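PDB 3I9X: mutT/nudix family protein from Listeria innocua, which is probably a hydrolase of the Nudix family, its own substrate not established, seen here as the part of the protein that carries the Nudix domain. Local coordinates for residues I33-K38 and P44-L49; P148-L153 and K167-I172. One frame throughout, in Å; residues are numbered along the deposited sequence.

Interaction 1: residues I33-K38 and P44-L49; sequences ILTTVK and PTLHIL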
ATOM      1  N   ILE A  33     -13.534   2.296   0.586  1.00 38.54           N
ATOM      2  CA  ILE A  33     -14.672   1.799  -0.177  1.00 38.28           C
ATOM      3  C   ILE A  33     -15.607   1.141   0.835  1.00 38.42           C
ATOM      4  O   ILE A  33     -15.341   0.038   1.345  1.00 38.20           O
ATOM      5  CB  ILE A  33     -14.219   0.838  -1.213  1.00 38.04           C
ATOM      6  CG1 ILE A  33     -13.340   1.574  -2.223  1.00 42.16           C
ATOM      7  CG2 ILE A  33     -15.350   0.183  -1.922  1.00 38.13           C
ATOM      8  CD1 ILE A  33     -14.122   2.416  -3.090  1.00 46.18           C
ATOM      9  N   LEU A  34     -16.699   1.827   1.117  1.00 37.72           N
ATOM     10  CA  LEU A  34     -17.644   1.411   2.141  1.00 39.09           C
ATOM     11  C   LEU A  34     -18.892   0.816   1.541  1.00 38.46           C
ATOM     12  O   LEU A  34     -19.750   1.553   1.027  1.00 37.02           O
ATOM     13  CB  LEU A  34     -18.032   2.630   2.968  1.00 40.19           C
ATOM     14  CG  LEU A  34     -18.453   2.495   4.404  1.00 43.86           C
ATOM     15  CD1 LEU A  34     -17.619   1.387   5.027  1.00 48.05           C
ATOM     16  CD2 LEU A  34     -18.222   3.851   5.153  1.00 44.25           C
ATOM     17  N   THR A  35     -19.012  -0.502   1.618  1.00 38.85           N
ATOM     18  CA  THR A  35     -20.082  -1.211   0.902  1.00 39.37           C
ATOM     19  C   THR A  35     -21.052  -1.972   1.780  1.00 40.44           C
ATOM     20  O   THR A  35     -20.762  -2.275   2.947  1.00 40.86           O
ATOM     21  CB  THR A  35     -19.514  -2.171  -0.122  1.00 39.29           C
ATOM     22  OG1 THR A  35     -18.967  -3.318   0.516  1.00 38.55           O
ATOM     23  CG2 THR A  35     -18.429  -1.500  -0.975  1.00 39.07           C
ATOM     24  N   THR A  36     -22.220  -2.251   1.211  1.00 40.77           N
ATOM     25  CA  THR A  36     -23.226  -3.127   1.813  1.00 42.69           C
ATOM     26  C   THR A  36     -23.943  -3.881   0.709  1.00 43.91           C
ATOM     27  O   THR A  36     -23.701  -3.656  -0.476  1.00 43.80           O
ATOM     28  CB  THR A  36     -24.226  -2.392   2.688  1.00 42.84           C
ATOM     29  OG1 THR A  36     -25.015  -3.346   3.414  1.00 44.47           O
ATOM     30  CG2 THR A  36     -25.140  -1.511   1.881  1.00 40.95           C
ATOM     31  N   VAL A  37     -24.769  -4.831   1.107  1.00 45.46           N
ATOM     32  CA  VAL A  37     -25.576  -5.583   0.166  1.00 45.76           C
ATOM     33  C   VAL A  37     -27.008  -5.288   0.574  1.00 48.06           C
ATOM     34  O   VAL A  37     -27.334  -5.306   1.755  1.00 47.97           O
ATOM     35  CB  VAL A  37     -25.254  -7.083   0.184  1.00 45.61           C
ATOM     36  CG1 VAL A  37     -26.347  -7.904  -0.561  1.00 44.87           C
ATOM     37  CG2 VAL A  37     -23.888  -7.365  -0.461  1.00 43.00           C
ATOM     38  N   LYS A  38     -27.831  -4.888  -0.380  1.00 50.06           N
ATOM     39  CA  LYS A  38     -29.250  -4.712  -0.102  1.00 52.21           C
ATOM     40  C   LYS A  38     -30.057  -4.864  -1.373  1.00 53.68           C
ATOM     41  O   LYS A  38     -29.501  -4.857  -2.489  1.00 53.31           O
ATOM     42  CB  LYS A  38     -29.548  -3.361   0.569  1.00 52.39           C
ATOM     43  CG  LYS A  38     -29.412  -2.132  -0.328  1.00 53.40           C
ATOM     44  CD  LYS A  38     -29.732  -0.827   0.437  1.00 54.91           C
ATOM     45  CE  LYS A  38     -30.659   0.138  -0.329  1.00 56.40           C
ATOM     46  NZ  LYS A  38     -31.642   0.773   0.583  1.00 57.33           N
ATOM     47  N   PRO A  44     -30.455  -8.883  -4.346  1.00 56.73           N
ATOM     48  CA  PRO A  44     -29.339  -8.419  -3.496  1.00 54.51           C
ATOM     49  C   PRO A  44     -28.233  -7.785  -4.314  1.00 51.68           C
ATOM     50  O   PRO A  44     -27.614  -8.443  -5.146  1.00 50.68           O
ATOM     51  CB  PRO A  44     -28.839  -9.681  -2.786  1.00 55.16           C
ATOM     52  CG  PRO A  44     -29.520 -10.875  -3.479  1.00 56.68           C
ATOM     53  CD  PRO A  44     -30.697 -10.339  -4.254  1.00 56.72           C
ATOM     54  N   THR A  45     -28.000  -6.494  -4.076  1.00 48.64           N
ATOM     55  CA  THR A  45     -27.061  -5.725  -4.890  1.00 45.88           C
ATOM     56  C   THR A  45     -26.036  -4.973  -4.011  1.00 43.70           C
ATOM     57  O   THR A  45     -26.370  -4.410  -2.955  1.00 42.59           O
ATOM     58  CB  THR A  45     -27.837  -4.751  -5.837  1.00 46.53           C
ATOM     59  OG1 THR A  45     -28.757  -5.513  -6.632  1.00 49.07           O
ATOM     60  CG2 THR A  45     -26.881  -3.948  -6.775  1.00 41.80           C
ATOM     61  N   LEU A  46     -24.793  -5.001  -4.468  1.00 41.76           N
ATOM     62  CA  LEU A  46     -23.680  -4.335  -3.800  1.00 40.90           C
ATOM     63  C   LEU A  46     -23.906  -2.851  -3.933  1.00 39.55           C
ATOM     64  O   LEU A  46     -24.116  -2.373  -5.035  1.00 37.63           O
ATOM     65  CB  LEU A  46     -22.363  -4.714  -4.476  1.00 40.55           C
ATOM     66  CG  LEU A  46     -21.103  -4.290  -3.693  1.00 42.82           C
ATOM     67  CD1 LEU A  46     -20.935  -5.210  -2.470  1.00 38.72           C
ATOM     68  CD2 LEU A  46     -19.844  -4.327  -4.570  1.00 41.61           C
ATOM     69  N   HIS A  47     -23.936  -2.150  -2.805  1.00 39.41           N
ATOM     70  CA  HIS A  47     -24.028  -0.683  -2.774  1.00 38.78           C
ATOM     71  C   HIS A  47     -22.793  -0.057  -2.145  1.00 38.69           C
ATOM     72  O   HIS A  47     -22.160  -0.664  -1.260  1.00 38.70           O
ATOM     73  CB  HIS A  47     -25.238  -0.240  -1.945  1.00 39.11           C
ATOM     74  CG  HIS A  47     -26.559  -0.443  -2.615  1.00 40.95           C
ATOM     75  ND1 HIS A  47     -26.979  -1.672  -3.081  1.00 43.52           N
ATOM     76  CD2 HIS A  47     -27.554   0.437  -2.909  1.00 44.87           C
ATOM     77  CE1 HIS A  47     -28.181  -1.539  -3.621  1.00 46.64           C
ATOM     78  NE2 HIS A  47     -28.556  -0.273  -3.525  1.00 46.11           N
ATOM     79  N   ILE A  48     -22.508   1.198  -2.525  1.00 36.89           N
ATOM     80  CA  ILE A  48     -21.399   1.962  -1.980  1.00 35.79           C
ATOM     81  C   ILE A  48     -21.829   3.332  -1.438  1.00 35.95           C
ATOM     82  O   ILE A  48     -22.678   4.008  -2.046  1.00 34.40           O
ATOM     83  CB  ILE A  48     -20.273   2.079  -3.025  1.00 35.63           C
ATOM     84  CG1 ILE A  48     -19.112   2.851  -2.463  1.00 34.34           C
ATOM     85  CG2 ILE A  48     -20.771   2.735  -4.360  1.00 37.34           C
ATOM     86  CD1 ILE A  48     -17.853   2.813  -3.306  1.00 32.83           C
ATOM     87  N   LEU A  49     -21.276   3.719  -0.275  1.00 34.39           N
ATOM     88  CA  LEU A  49     -21.455   5.062   0.266  1.00 34.98           C
ATOM     89  C   LEU A  49     -20.457   6.070  -0.326  1.00 36.13           C
ATOM     90  O   LEU A  49     -19.231   5.908  -0.250  1.00 36.43           O
ATOM     91  CB  LEU A  49     -21.307   5.106   1.779  1.00 33.67           C
ATOM     92  CG  LEU A  49     -21.896   6.361   2.422  1.00 36.98           C
ATOM     93  CD1 LEU A  49     -23.441   6.299   2.529  1.00 37.96           C
ATOM     94  CD2 LEU A  49     -21.312   6.645   3.854  1.00 39.03           C
TER
HETATM   95  O   HOH W   1     -17.064   4.139  -0.344  1.00 35.83           O
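A beta hairpin of the Nudix domain brings Lys38 over the ring of His47 where strands 27-40 and 43-52 run antiparallel. Lys38 CG lies 3.7 Å from the centroid of the His47 ring, a CH-pi contact over one face. Its chi1 of 71° sets CG between the backbone N and the carbonyl carbon, and CD and CE run on past CD2 and NE2 of the ring. Lys38 NZ goes on to a salt bridge with Glu133 on helix 129-137. The ring is also fixed from its own strand. His47 ND1 donates to Thr45 O at 2.8 Å, with that oxygen close to the ring plane. Lys38 N reaches Thr45 O at 3.0 Å from the opposite face of the carbonyl, so two donors grip one oxygen. Thr36 and His47 form a hydrogen-bonded pair, as do Lys38 and Thr45. This ladder is part of the mixed sheet of the Nudix fold. On the face that carries Thr35, Val37, Leu46 and Ile48, Ile48 CD1 meets Ile33 CD1 at 3.8 Å, and both residues also touch Leu165 of helix 161-177. Val37 CG1 touches Pro44 CB at 3.8 Å nearer the turn. A water bridges Leu34 N and Leu49 O, 2.8 Å from each.

Interaction 2: residues P148-L153 and K167-I172; sequences PMTEAL and KAFSAI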
ATOM      1  N   PRO A 148     -26.071   1.812  -5.789  1.00 43.03           N
ATOM      2  CA  PRO A 148     -25.728   0.530  -6.373  1.00 43.58           C
ATOM      3  C   PRO A 148     -24.416   0.728  -7.073  1.00 43.83           C
ATOM      4  O   PRO A 148     -24.140   1.836  -7.526  1.00 43.35           O
ATOM      5  CB  PRO A 148     -26.853   0.257  -7.385  1.00 43.17           C
ATOM      6  CG  PRO A 148     -27.924   1.223  -7.099  1.00 44.41           C
ATOM      7  CD  PRO A 148     -27.295   2.397  -6.390  1.00 43.89           C
ATOM      8  N   MET A 149     -23.588  -0.293  -7.140  1.00 44.49           N
ATOM      9  CA  MET A 149     -22.210  -0.039  -7.534  1.00 45.78           C
ATOM     10  C   MET A 149     -22.157   0.270  -9.011  1.00 46.58           C
ATOM     11  O   MET A 149     -21.358   1.096  -9.433  1.00 45.89           O
ATOM     12  CB  MET A 149     -21.259  -1.177  -7.158  1.00 45.58           C
ATOM     13  CG  MET A 149     -19.843  -1.022  -7.720  1.00 44.95           C
ATOM     14  SD  MET A 149     -18.761   0.166  -6.885  1.00 39.75           S
ATOM     15  CE  MET A 149     -18.224  -0.930  -5.501  1.00 43.73           C
ATOM     16  N   THR A 150     -23.046  -0.330  -9.798  1.00 48.40           N
ATOM     17  CA  THR A 150     -23.050  -0.070 -11.239  1.00 49.07           C
ATOM     18  C   THR A 150     -23.430   1.389 -11.563  1.00 48.43           C
ATOM     19  O   THR A 150     -22.850   1.969 -12.458  1.00 49.37           O
ATOM     20  CB  THR A 150     -23.925  -1.072 -12.014  1.00 50.11           C
ATOM     21  OG1 THR A 150     -25.293  -0.914 -11.627  1.00 52.04           O
ATOM     22  CG2 THR A 150     -23.453  -2.513 -11.758  1.00 50.58           C
ATOM     23  N   GLU A 151     -24.362   1.971 -10.813  1.00 48.10           N
ATOM     24  CA  GLU A 151     -24.696   3.402 -10.882  1.00 47.78           C
ATOM     25  C   GLU A 151     -23.542   4.308 -10.372  1.00 47.13           C
ATOM     26  O   GLU A 151     -23.235   5.355 -10.983  1.00 47.09           O
ATOM     27  CB  GLU A 151     -25.972   3.669 -10.073  1.00 48.21           C
ATOM     28  CG  GLU A 151     -26.558   5.096 -10.207  1.00 52.04           C
ATOM     29  CD  GLU A 151     -27.801   5.358  -9.338  1.00 54.43           C
ATOM     30  OE1 GLU A 151     -28.074   6.562  -9.019  1.00 55.38           O
ATOM     31  OE2 GLU A 151     -28.503   4.372  -8.990  1.00 56.59           O
ATOM     32  N   ALA A 152     -22.896   3.895  -9.276  1.00 44.52           N
ATOM     33  CA  ALA A 152     -21.766   4.652  -8.725  1.00 43.92           C
ATOM     34  C   ALA A 152     -20.654   4.770  -9.745  1.00 43.22           C
ATOM     35  O   ALA A 152     -20.020   5.818  -9.860  1.00 42.72           O
ATOM     36  CB  ALA A 152     -21.253   4.042  -7.432  1.00 41.47           C
ATOM     37  N   LEU A 153     -20.425   3.716 -10.503  1.00 43.70           N
ATOM     38  CA  LEU A 153     -19.401   3.760 -11.541  1.00 45.58           C
ATOM     39  C   LEU A 153     -19.663   4.801 -12.659  1.00 46.75           C
ATOM     40  O   LEU A 153     -18.750   5.097 -13.436  1.00 46.88           O
ATOM     41  CB  LEU A 153     -19.208   2.386 -12.196  1.00 45.87           C
ATOM     42  CG  LEU A 153     -18.569   1.290 -11.323  1.00 47.02           C
ATOM     43  CD1 LEU A 153     -18.642  -0.072 -12.052  1.00 47.81           C
ATOM     44  CD2 LEU A 153     -17.118   1.643 -10.962  1.00 44.36           C
ATOM     45  N   LYS A 167     -11.296  -1.219  -9.109  1.00 44.99           N
ATOM     46  CA  LYS A 167     -10.450  -2.245  -8.479  1.00 44.81           C
ATOM     47  C   LYS A 167     -11.105  -2.870  -7.196  1.00 45.43           C
ATOM     48  O   LYS A 167     -10.884  -4.052  -6.875  1.00 44.87           O
ATOM     49  CB  LYS A 167      -9.048  -1.722  -8.193  1.00 44.51           C
ATOM     50  N   ALA A 168     -11.924  -2.101  -6.486  1.00 44.89           N
ATOM     51  CA  ALA A 168     -12.586  -2.639  -5.289  1.00 45.43           C
ATOM     52  C   ALA A 168     -13.696  -3.567  -5.733  1.00 45.67           C
ATOM     53  O   ALA A 168     -13.787  -4.673  -5.264  1.00 44.78           O
ATOM     54  CB  ALA A 168     -13.120  -1.557  -4.396  1.00 43.67           C
ATOM     55  N   PHE A 169     -14.536  -3.095  -6.632  1.00 46.96           N
ATOM     56  CA  PHE A 169     -15.634  -3.886  -7.135  1.00 48.89           C
ATOM     57  C   PHE A 169     -15.087  -5.242  -7.570  1.00 49.79           C
ATOM     58  O   PHE A 169     -15.599  -6.295  -7.169  1.00 50.09           O
ATOM     59  CB  PHE A 169     -16.278  -3.144  -8.297  1.00 49.37           C
ATOM     60  CG  PHE A 169     -17.605  -3.688  -8.761  1.00 52.92           C
ATOM     61  CD1 PHE A 169     -18.533  -4.243  -7.877  1.00 57.08           C
ATOM     62  CD2 PHE A 169     -17.954  -3.592 -10.100  1.00 56.54           C
ATOM     63  CE1 PHE A 169     -19.795  -4.684  -8.328  1.00 57.62           C
ATOM     64  CE2 PHE A 169     -19.199  -4.059 -10.562  1.00 59.40           C
ATOM     65  CZ  PHE A 169     -20.121  -4.596  -9.658  1.00 59.57           C
ATOM     66  N   SER A 170     -14.012  -5.213  -8.334  1.00 51.09           N
ATOM     67  CA  SER A 170     -13.406  -6.424  -8.874  1.00 52.40           C
ATOM     68  C   SER A 170     -12.927  -7.368  -7.770  1.00 51.97           C
ATOM     69  O   SER A 170     -13.239  -8.564  -7.804  1.00 52.23           O
ATOM     70  CB  SER A 170     -12.236  -6.046  -9.791  1.00 53.20           C
ATOM     71  OG  SER A 170     -11.545  -7.197 -10.223  1.00 56.67           O
ATOM     72  N   ALA A 171     -12.197  -6.836  -6.793  1.00 50.62           N
ATOM     73  CA  ALA A 171     -11.747  -7.637  -5.641  1.00 50.40           C
ATOM     74  C   ALA A 171     -12.884  -8.178  -4.762  1.00 49.72           C
ATOM     75  O   ALA A 171     -12.793  -9.301  -4.243  1.00 48.67           O
ATOM     76  CB  ALA A 171     -10.799  -6.860  -4.789  1.00 49.89           C
ATOM     77  N   ILE A 172     -13.933  -7.375  -4.573  1.00 49.35           N
ATOM     78  CA  ILE A 172     -15.050  -7.764  -3.696  1.00 48.86           C
ATOM     79  C   ILE A 172     -15.853  -8.875  -4.384  1.00 50.38           C
ATOM     80  O   ILE A 172     -16.162  -9.887  -3.775  1.00 50.29           O
ATOM     81  CB  ILE A 172     -15.962  -6.574  -3.337  1.00 47.47           C
ATOM     82  CG1 ILE A 172     -15.253  -5.670  -2.331  1.00 47.95           C
ATOM     83  CG2 ILE A 172     -17.323  -7.061  -2.786  1.00 44.87           C
ATOM     84  CD1 ILE A 172     -15.882  -4.264  -2.147  1.00 47.10           C
TER
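Met149 sets its CG over one face of the Phe169 ring, and this pair makes up most of the contact between the short helix 149-152 and helix 161-177. Met149 CB starts the approach at 4.0 Å from Phe169 CE1. CG comes next and does the closest touching, 3.5 Å from Phe169 CD1. It stands over the ring, 16° off the normal through the centroid, which makes a CH-pi contact. With chi1 at 172°, CG is anti to the backbone N, which brings it over the ring. The chain then bends at chi2 and chi3. SD is therefore placed obliquely, 4.9 Å from the centroid of the Phe169 ring, in a Met-aromatic contact. The tip, CE, ends 4.1 Å from both Phe169 CB and Phe169 CD1. Two further groups meet the ring obliquely. Leu153 CD1 is 4.1 Å from Phe169 CD2, and Thr150 CG2 is more distant, 4.5 Å from Phe169 CZ. Pro148, the N-cap, joins strand 144-148 to helix 149-152. Leu46 on strand 43-52 touches both Met149 and Phe169, while Leu153 also packs on Leu162 and Leu165 of helix 161-177. The two helices thus lie against the hairpin strands, with Ala168 on Ile33 and Ala152 on Ile48.

Interactions 1 and 2 lie about 9 Å apart, centre to centre, and touch directly. Strand 43-52 belongs to interaction 1, and both helices of interaction 2 pack on it. Leu46 O and Met149 N, 3.0 Å apart, probably form a hydrogen bond. Leu46 CD2 packs on Phe169 CD1 at 3.6 Å. Both contacts are partly buried. In interaction 1 most of the residues are buried, and exposure grows toward the hairpin turn. In interaction 2 Met149 is buried, while Phe169 is partly exposed and Thr150 exposed. Their chemistry differs with the elements joined: the strands share backbone hydrogen bonds, whereas the helices meet by carbon and sulfur atoms of side chains. Each has a CH-pi contact over a ring.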